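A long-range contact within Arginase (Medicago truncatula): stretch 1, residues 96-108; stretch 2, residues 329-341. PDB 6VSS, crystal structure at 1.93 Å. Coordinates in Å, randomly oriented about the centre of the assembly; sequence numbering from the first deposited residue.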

# COMPACT_ATOMS: atom_id res chain seq x y z
N SER B 96 -6.66 -15.48 -13.15
CA SER B 96 -7.93 -14.71 -13.02
C SER B 96 -8.56 -14.43 -14.40
O SER B 96 -9.75 -14.05 -14.44
CB SER B 96 -7.72 -13.44 -12.15
OG SER B 96 -7.10 -12.35 -12.85
N THR B 97 -7.81 -14.68 -15.49
CA THR B 97 -8.12 -14.33 -16.90
C THR B 97 -8.44 -15.61 -17.70
O THR B 97 -7.79 -16.63 -17.41
CB THR B 97 -6.92 -13.56 -17.48
OG1 THR B 97 -5.80 -14.41 -17.71
CG2 THR B 97 -6.45 -12.45 -16.57
N ASN B 98 -9.38 -15.62 -18.65
CA ASN B 98 -9.45 -16.77 -19.60
C ASN B 98 -8.39 -16.49 -20.66
O ASN B 98 -7.71 -15.48 -20.56
CB ASN B 98 -10.83 -17.10 -20.20
CG ASN B 98 -11.51 -15.89 -20.79
OD1 ASN B 98 -10.93 -15.21 -21.64
ND2 ASN B 98 -12.72 -15.60 -20.33
N SER B 99 -8.22 -17.39 -21.61
CA SER B 99 -7.17 -17.31 -22.64
C SER B 99 -7.78 -16.86 -23.98
O SER B 99 -7.16 -17.18 -24.98
CB SER B 99 -6.49 -18.64 -22.76
OG SER B 99 -7.31 -19.52 -23.52
N THR B 100 -8.89 -16.12 -23.98
CA THR B 100 -9.49 -15.55 -25.23
C THR B 100 -9.32 -14.01 -25.27
O THR B 100 -9.65 -13.35 -24.30
CB THR B 100 -10.97 -15.95 -25.40
OG1 THR B 100 -11.04 -17.37 -25.24
CG2 THR B 100 -11.52 -15.57 -26.75
N THR B 101 -8.81 -13.48 -26.39
CA THR B 101 -8.69 -12.04 -26.65
C THR B 101 -10.10 -11.49 -26.87
O THR B 101 -11.00 -12.28 -27.05
CB THR B 101 -7.75 -11.72 -27.81
OG1 THR B 101 -8.42 -11.98 -29.05
CG2 THR B 101 -6.44 -12.47 -27.67
N GLU B 102 -10.22 -10.17 -26.82
CA GLU B 102 -11.51 -9.44 -26.82
C GLU B 102 -12.26 -9.82 -28.08
O GLU B 102 -13.50 -10.05 -27.98
CB GLU B 102 -11.29 -7.94 -26.70
CG GLU B 102 -11.07 -7.46 -25.27
CD GLU B 102 -11.64 -6.08 -24.95
OE1 GLU B 102 -12.13 -5.43 -25.87
OE2 GLU B 102 -11.60 -5.67 -23.78
N GLU B 103 -11.54 -9.94 -29.21
CA GLU B 103 -12.19 -10.26 -30.51
C GLU B 103 -12.16 -11.75 -30.86
O GLU B 103 -12.41 -12.05 -32.02
CB GLU B 103 -11.61 -9.39 -31.61
CG GLU B 103 -12.29 -8.04 -31.63
CD GLU B 103 -11.65 -7.15 -32.65
OE1 GLU B 103 -10.71 -7.62 -33.27
OE2 GLU B 103 -12.10 -6.02 -32.81
N GLY B 104 -11.98 -12.65 -29.89
CA GLY B 104 -12.27 -14.08 -30.04
C GLY B 104 -11.07 -14.96 -30.29
O GLY B 104 -11.29 -16.15 -30.45
N LYS B 105 -9.84 -14.45 -30.33
CA LYS B 105 -8.66 -15.34 -30.59
C LYS B 105 -8.28 -16.12 -29.31
O LYS B 105 -8.42 -15.61 -28.17
CB LYS B 105 -7.52 -14.56 -31.24
CG LYS B 105 -7.81 -14.05 -32.66
CD LYS B 105 -6.56 -13.99 -33.56
CE LYS B 105 -6.81 -13.34 -34.90
NZ LYS B 105 -5.55 -13.11 -35.63
N ASN B 106 -7.83 -17.36 -29.48
CA ASN B 106 -7.46 -18.28 -28.37
C ASN B 106 -5.94 -18.23 -28.12
O ASN B 106 -5.13 -18.83 -28.88
CB ASN B 106 -8.02 -19.68 -28.66
CG ASN B 106 -7.90 -20.63 -27.48
OD1 ASN B 106 -7.31 -20.32 -26.43
ND2 ASN B 106 -8.44 -21.82 -27.64
N LEU B 107 -5.54 -17.63 -27.00
CA LEU B 107 -4.12 -17.51 -26.58
C LEU B 107 -3.51 -18.88 -26.25
O LEU B 107 -2.28 -19.00 -26.33
CB LEU B 107 -4.07 -16.56 -25.38
CG LEU B 107 -4.61 -15.15 -25.70
CD1 LEU B 107 -4.85 -14.35 -24.43
CD2 LEU B 107 -3.68 -14.42 -26.66
N ARG B 108 -4.31 -19.90 -25.93
CA ARG B 108 -3.84 -21.31 -25.83
C ARG B 108 -3.33 -21.83 -27.17
O ARG B 108 -2.52 -22.76 -27.17
CB ARG B 108 -4.95 -22.24 -25.38
CG ARG B 108 -5.32 -22.09 -23.92
CD ARG B 108 -6.44 -23.06 -23.58
NE ARG B 108 -7.11 -22.63 -22.37
CZ ARG B 108 -6.48 -22.50 -21.20
NH1 ARG B 108 -5.20 -22.80 -21.09
NH2 ARG B 108 -7.15 -22.08 -20.14
N ALA B 329 -0.15 -6.86 -20.00
CA ALA B 329 -0.43 -8.23 -20.51
C ALA B 329 -1.61 -8.17 -21.49
O ALA B 329 -1.47 -8.69 -22.60
CB ALA B 329 -0.69 -9.15 -19.36
N LYS B 330 -2.66 -7.40 -21.16
CA LYS B 330 -3.81 -7.20 -22.06
C LYS B 330 -3.41 -6.40 -23.31
O LYS B 330 -3.90 -6.73 -24.37
CB LYS B 330 -4.96 -6.53 -21.34
CG LYS B 330 -6.20 -6.50 -22.21
CD LYS B 330 -7.53 -6.39 -21.48
CE LYS B 330 -8.70 -6.39 -22.47
NZ LYS B 330 -10.00 -6.56 -21.79
N LEU B 331 -2.60 -5.36 -23.20
CA LEU B 331 -2.02 -4.69 -24.41
C LEU B 331 -1.27 -5.71 -25.26
O LEU B 331 -1.46 -5.69 -26.47
CB LEU B 331 -1.14 -3.48 -24.04
CG LEU B 331 -1.87 -2.39 -23.24
CD1 LEU B 331 -0.87 -1.39 -22.69
CD2 LEU B 331 -2.91 -1.69 -24.10
N VAL B 332 -0.48 -6.59 -24.66
CA VAL B 332 0.28 -7.63 -25.43
C VAL B 332 -0.73 -8.55 -26.11
O VAL B 332 -0.54 -8.86 -27.31
CB VAL B 332 1.30 -8.41 -24.57
CG1 VAL B 332 2.09 -9.39 -25.40
CG2 VAL B 332 2.32 -7.48 -23.94
N ARG B 333 -1.75 -9.00 -25.40
CA ARG B 333 -2.74 -9.97 -25.93
C ARG B 333 -3.46 -9.36 -27.13
O ARG B 333 -3.60 -10.03 -28.15
CB ARG B 333 -3.73 -10.41 -24.85
CG ARG B 333 -3.13 -11.43 -23.89
CD ARG B 333 -3.77 -11.40 -22.51
NE ARG B 333 -5.19 -11.70 -22.58
CZ ARG B 333 -5.85 -12.61 -21.88
NH1 ARG B 333 -5.22 -13.39 -21.02
NH2 ARG B 333 -7.13 -12.81 -22.12
N GLU B 334 -3.87 -8.11 -27.05
CA GLU B 334 -4.67 -7.53 -28.12
C GLU B 334 -3.73 -7.18 -29.29
O GLU B 334 -4.17 -7.30 -30.42
CB GLU B 334 -5.45 -6.41 -27.50
CG GLU B 334 -6.40 -6.88 -26.41
CD GLU B 334 -7.54 -7.76 -26.90
OE1 GLU B 334 -8.07 -7.51 -28.01
OE2 GLU B 334 -7.88 -8.70 -26.19
N LEU B 335 -2.49 -6.78 -29.04
CA LEU B 335 -1.50 -6.57 -30.13
C LEU B 335 -1.25 -7.90 -30.84
O LEU B 335 -1.26 -7.89 -32.09
CB LEU B 335 -0.21 -5.94 -29.58
CG LEU B 335 0.95 -5.78 -30.59
CD1 LEU B 335 0.48 -5.16 -31.88
CD2 LEU B 335 2.05 -4.91 -30.00
N ALA B 336 -0.99 -9.00 -30.10
CA ALA B 336 -0.81 -10.35 -30.68
C ALA B 336 -2.03 -10.75 -31.55
O ALA B 336 -1.82 -11.24 -32.65
CB ALA B 336 -0.51 -11.39 -29.63
N ALA B 337 -3.26 -10.55 -31.05
CA ALA B 337 -4.53 -10.85 -31.74
C ALA B 337 -4.55 -10.15 -33.11
O ALA B 337 -5.07 -10.74 -34.07
CB ALA B 337 -5.71 -10.46 -30.88
N LYS B 338 -4.07 -8.92 -33.20
CA LYS B 338 -3.99 -8.19 -34.48
C LYS B 338 -2.81 -8.67 -35.33
O LYS B 338 -2.92 -8.68 -36.57
CB LYS B 338 -3.86 -6.69 -34.22
CG LYS B 338 -5.16 -6.04 -33.77
CD LYS B 338 -6.19 -5.94 -34.89
CE LYS B 338 -5.83 -4.88 -35.92
NZ LYS B 338 -7.07 -4.33 -36.53
N MET B 339 -1.65 -8.92 -34.75
CA MET B 339 -0.46 -9.18 -35.59
C MET B 339 -0.48 -10.66 -36.06
O MET B 339 -0.03 -10.97 -37.17
CB MET B 339 0.82 -8.87 -34.80
CG MET B 339 2.06 -9.31 -35.54
SD MET B 339 3.52 -8.47 -34.95
CE MET B 339 3.87 -9.34 -33.45
N SER B 340 -1.01 -11.56 -35.25
CA SER B 340 -1.18 -12.98 -35.61
C SER B 340 -2.26 -13.14 -36.67
O SER B 340 -3.24 -12.41 -36.68
CB SER B 340 -1.43 -13.82 -34.41
OG SER B 340 -0.24 -13.86 -33.63
N LYS B 341 -2.09 -14.16 -37.49
CA LYS B 341 -2.80 -14.30 -38.79
C LYS B 341 -2.61 -15.74 -39.27
O LYS B 341 -1.67 -16.42 -38.83
CB LYS B 341 -2.16 -13.37 -39.83
CG LYS B 341 -2.87 -12.08 -40.09
CD LYS B 341 -1.96 -11.05 -40.67
CE LYS B 341 -1.03 -11.53 -41.76
NZ LYS B 341 -0.15 -10.41 -42.16
OXT LYS B 341 -3.46 -16.09 -40.09
O HOH W 1 -8.83 -9.52 -29.72

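The contact sets a helix, the last in the chain, against an irregular loop far earlier in the chain; no two touching residues are fewer than 226 positions apart. Residues 329-339 are the end of a helix that begins earlier in the chain, and the loop is folded by its own bonds: Thr101 N to Lys105 O (2.8 Å) and Leu107 N to Ser99 O (2.6 Å) tie its two limbs together, and a type I turn from Thr101 to Gly104 closes the bend. Gly104, at phi 101°, adopts backbone angles at which a CB would jam against the preceding carbonyl. Thr101 CA lies 6.2 Å from Glu334 CA, and Lys105 CA lies 6.2 Å from Ala337 CA, so the two backbones run close here, and together the stretches bury 564 Å².

Along the helix, the first residue to reach the loop is Lys330. Its CB points sideways, but an extended chain, t at all four chi angles, carries NZ to Glu102 OE2 at 2.7 Å, a salt bridge between buried residues.

One turn later, Arg333 contributes the largest covered area, 117 Å². Its guanidinium reads a backbone carbonyl with two nitrogens: NH2 and NH1 donate to Asn98 O at 3.1 and 3.3 Å. That oxygen lies near the guanidinium plane, where the N-H bonds point. The flat face is left for carbon, and Leu107 CD1 covers one side of it, 3.2 Å from Arg333 CZ. The loop thus offers the arginine a polar edge and an apolar cover.

Glu334 works on the turn itself. Its OE2 accepts from Glu102 N at 2.8 Å with an angle of 164°, while its OE1 takes a hydrogen bond from water 1 at 2.7 Å. The same water accepts from Glu103 N at 2.8 Å and is hydrogen-bonded to Thr101 OG1 at 2.6 Å. One carboxylate therefore engages two successive turn amides, one directly and one through water.

Ala337 brings only a methyl group toward the loop, and the fit is close: its CB sits 3.6 Å from Thr101 OG1. That hydroxyl oxygen also accepts from Lys105 N at 3.1 Å, bracing the turn from within. Lys105 then reaches along the helix toward its C-terminal end, where carbonyls lack amide partners from a further helical turn. Its NZ donates to Ala337 O at 2.9 Å.

Ser340, the first residue to leave helical angles, places its O 2.6 Å from Lys105 NZ, near the positive charge but at a poor angle for a hydrogen bond. The rule here is complementary: Arg333 and Glu334 address loop backbone, Lys330 pairs with a loop carboxylate, and a loop lysine answers helix backbone.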